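Local coordinates for sensor histidine kinase PdtaS (Mycobacterium tuberculosis, PDB 2YKF), which probably autophosphorylates on a histidine when cyclic di-GMP binds, passing nutrient-starvation signals to the response regulator PdtaR, with its GAF and PAS-like sensor region present here, at residues P223-P228 / M251-G256. Numbering follows the deposited sequence.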
ATOM      1  N   PRO A 223      22.173   6.870  16.060  1.00 32.88           N
ATOM      2  CA  PRO A 223      21.904   7.134  17.477  1.00 34.37           C
ATOM      3  C   PRO A 223      20.475   6.750  17.914  1.00 34.13           C
ATOM      4  O   PRO A 223      20.239   6.638  19.081  1.00 33.42           O
ATOM      5  CB  PRO A 223      22.091   8.660  17.623  1.00 35.16           C
ATOM      6  CG  PRO A 223      22.977   9.064  16.496  1.00 36.33           C
ATOM      7  CD  PRO A 223      22.592   8.082  15.350  1.00 32.40           C
ATOM      8  N   LEU A 224      19.555   6.473  16.987  1.00 32.36           N
ATOM      9  CA  LEU A 224      18.142   6.299  17.389  1.00 32.48           C
ATOM     10  C   LEU A 224      17.885   4.888  17.682  1.00 32.66           C
ATOM     11  O   LEU A 224      16.979   4.593  18.468  1.00 32.98           O
ATOM     12  CB  LEU A 224      17.144   6.771  16.288  1.00 30.59           C
ATOM     13  CG  LEU A 224      17.342   8.239  15.851  1.00 32.12           C
ATOM     14  CD1 LEU A 224      16.450   8.533  14.669  1.00 34.19           C
ATOM     15  CD2 LEU A 224      17.089   9.220  16.996  1.00 37.71           C
ATOM     16  N   ILE A 225      18.665   4.002  17.037  1.00 31.42           N
ATOM     17  CA  ILE A 225      18.433   2.568  17.070  1.00 32.08           C
ATOM     18  C   ILE A 225      18.725   2.022  18.449  1.00 34.00           C
ATOM     19  O   ILE A 225      19.772   2.323  19.024  1.00 34.82           O
ATOM     20  CB  ILE A 225      19.240   1.840  15.999  1.00 31.42           C
ATOM     21  CG1 ILE A 225      18.662   2.199  14.625  1.00 33.90           C
ATOM     22  CG2 ILE A 225      19.201   0.271  16.198  1.00 31.39           C
ATOM     23  CD1 ILE A 225      19.592   1.802  13.485  1.00 33.85           C
ATOM     24  N   SER A 226      17.773   1.266  18.989  1.00 33.57           N
ATOM     25  CA  SER A 226      17.809   0.847  20.420  1.00 35.54           C
ATOM     26  C   SER A 226      18.890  -0.195  20.708  1.00 35.39           C
ATOM     27  O   SER A 226      19.626  -0.070  21.689  1.00 35.45           O
ATOM     28  CB  SER A 226      16.444   0.299  20.886  1.00 35.44           C
ATOM     29  OG  SER A 226      15.414   1.307  20.774  1.00 37.06           O
ATOM     30  N   ASP A 227      18.939  -1.250  19.905  1.00 34.81           N
ATOM     31  CA  ASP A 227      19.941  -2.288  20.119  1.00 34.81           C
ATOM     32  C   ASP A 227      21.291  -1.895  19.479  1.00 33.11           C
ATOM     33  O   ASP A 227      21.358  -1.641  18.271  1.00 32.17           O
ATOM     34  CB  ASP A 227      19.411  -3.614  19.574  1.00 35.43           C
ATOM     35  CG  ASP A 227      20.415  -4.787  19.763  1.00 38.77           C
ATOM     36  OD1 ASP A 227      21.402  -4.875  19.039  1.00 41.06           O
ATOM     37  OD2 ASP A 227      20.165  -5.628  20.633  1.00 45.15           O
ATOM     38  N   PRO A 228      22.378  -1.860  20.282  1.00 32.12           N
ATOM     39  CA  PRO A 228      23.655  -1.373  19.709  1.00 31.70           C
ATOM     40  C   PRO A 228      24.199  -2.331  18.608  1.00 30.14           C
ATOM     41  O   PRO A 228      24.933  -1.888  17.724  1.00 30.46           O
ATOM     42  CB  PRO A 228      24.601  -1.290  20.937  1.00 32.02           C
ATOM     43  CG  PRO A 228      24.128  -2.421  21.876  1.00 29.33           C
ATOM     44  CD  PRO A 228      22.550  -2.477  21.627  1.00 33.42           C
ATOM     45  N   MET A 251      14.573  -4.826   6.628  1.00 39.88           N
ATOM     46  CA  MET A 251      14.868  -5.039   8.023  1.00 42.57           C
ATOM     47  C   MET A 251      13.926  -4.335   8.978  1.00 41.43           C
ATOM     48  O   MET A 251      13.432  -3.258   8.672  1.00 39.96           O
ATOM     49  CB  MET A 251      16.316  -4.708   8.366  1.00 43.58           C
ATOM     50  CG  MET A 251      16.798  -3.339   8.053  1.00 52.42           C
ATOM     51  SD  MET A 251      18.574  -3.391   7.707  1.00 68.36           S
ATOM     52  CE  MET A 251      19.205  -4.287   9.169  1.00 65.25           C
ATOM     53  N   GLU A 252      13.707  -4.951  10.132  1.00 39.41           N
ATOM     54  CA  GLU A 252      12.845  -4.380  11.145  1.00 38.07           C
ATOM     55  C   GLU A 252      13.717  -3.870  12.282  1.00 37.43           C
ATOM     56  O   GLU A 252      14.608  -4.591  12.792  1.00 36.15           O
ATOM     57  CB  GLU A 252      11.872  -5.446  11.615  1.00 40.96           C
ATOM     58  CG  GLU A 252      10.979  -5.012  12.734  1.00 44.90           C
ATOM     59  CD  GLU A 252      10.085  -6.149  13.264  1.00 50.37           C
ATOM     60  OE1 GLU A 252       9.577  -6.985  12.488  1.00 53.01           O
ATOM     61  OE2 GLU A 252       9.872  -6.176  14.465  1.00 52.04           O
ATOM     62  N   VAL A 253      13.526  -2.610  12.670  1.00 35.81           N
ATOM     63  CA  VAL A 253      14.373  -2.056  13.690  1.00 35.20           C
ATOM     64  C   VAL A 253      13.504  -1.373  14.769  1.00 34.34           C
ATOM     65  O   VAL A 253      12.654  -0.587  14.406  1.00 28.64           O
ATOM     66  CB  VAL A 253      15.255  -0.899  13.169  1.00 36.53           C
ATOM     67  CG1 VAL A 253      16.586  -1.037  13.720  1.00 41.07           C
ATOM     68  CG2 VAL A 253      15.341  -0.831  11.668  1.00 40.92           C
ATOM     69  N   ASP A 254      13.861  -1.557  16.046  1.00 32.50           N
ATOM     70  CA  ASP A 254      13.337  -0.760  17.169  1.00 34.31           C
ATOM     71  C   ASP A 254      14.192   0.475  17.413  1.00 33.24           C
ATOM     72  O   ASP A 254      15.407   0.367  17.455  1.00 33.28           O
ATOM     73  CB  ASP A 254      13.304  -1.618  18.448  1.00 35.21           C
ATOM     74  CG  ASP A 254      12.194  -2.677  18.425  1.00 40.47           C
ATOM     75  OD1 ASP A 254      11.354  -2.797  17.451  1.00 40.13           O
ATOM     76  OD2 ASP A 254      12.175  -3.443  19.396  1.00 46.00           O
ATOM     77  N   ALA A 255      13.543   1.628  17.564  1.00 31.24           N
ATOM     78  CA  ALA A 255      14.195   2.868  17.838  1.00 32.98           C
ATOM     79  C   ALA A 255      13.257   3.744  18.624  1.00 34.10           C
ATOM     80  O   ALA A 255      12.149   4.109  18.138  1.00 32.62           O
ATOM     81  CB  ALA A 255      14.546   3.577  16.546  1.00 32.34           C
ATOM     82  N   GLY A 256      13.685   4.157  19.810  1.00 34.56           N
ATOM     83  CA  GLY A 256      12.940   5.236  20.496  1.00 37.27           C
ATOM     84  C   GLY A 256      11.514   4.898  20.884  1.00 37.28           C
ATOM     85  O   GLY A 256      10.630   5.798  20.900  1.00 40.56           O
TER
HETATM   86  O   HOH W   1      16.879  -1.826  17.911  1.00 31.79           O
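S226 and D254 carry the polar part of this contact. The backbone N of S226 donates to D254 O at 3.0 Å, and the bond is nearly straight, 174° at the hydrogen. The donor is tilted 25° from the carbonyl plane of D254. D254 O also accepts a hydrogen bond from water 1 at 2.7 Å, and this water accepts one from D227 N. One strand carbonyl thus holds two successive backbone N-H groups of the loop, the second through water.

The S226 hydroxyl adds weaker links. Its OG lies anti to the carbonyl carbon, beside its own backbone N (chi1 -61°). From there S226 OG gives a weak bond to D254 O and accepts a weak one from G256 N, 3.5 Å away.

The apolar contacts involve I225, V253, L224 and A255. The side chains of I225 and V253 cross at a slant. CG1 of V253 meets both branches of I225, with CG2 nearest at 3.8 Å. Residues E230 and A231 of helix 228-243 also touch I225, and E230 touches V253 as well. L224 meets A255 through its CB, 4.1 Å from the CB of A255. The CB of A255 sits closer to L224 O, at 3.3 Å.

The side chains of D254 and D227 find their partners outside the contact. D254 OD1 is hydrogen-bonded to T259 OG1. D227 stands at the N-cap of helix 228-243, where its OD1 accepts from E230 N.

Strand 250-255 is an outermost strand, within this chain, of the five-stranded antiparallel sheet of the PAS-like region, paired on one side with strand 258-269. The loop joining helices 217-221 and 228-243 packs against the C-terminal end of this edge strand. Such a 2-1-5-4-3 antiparallel sheet, with helices inserted between its second and third strands, is typical of the PAS fold.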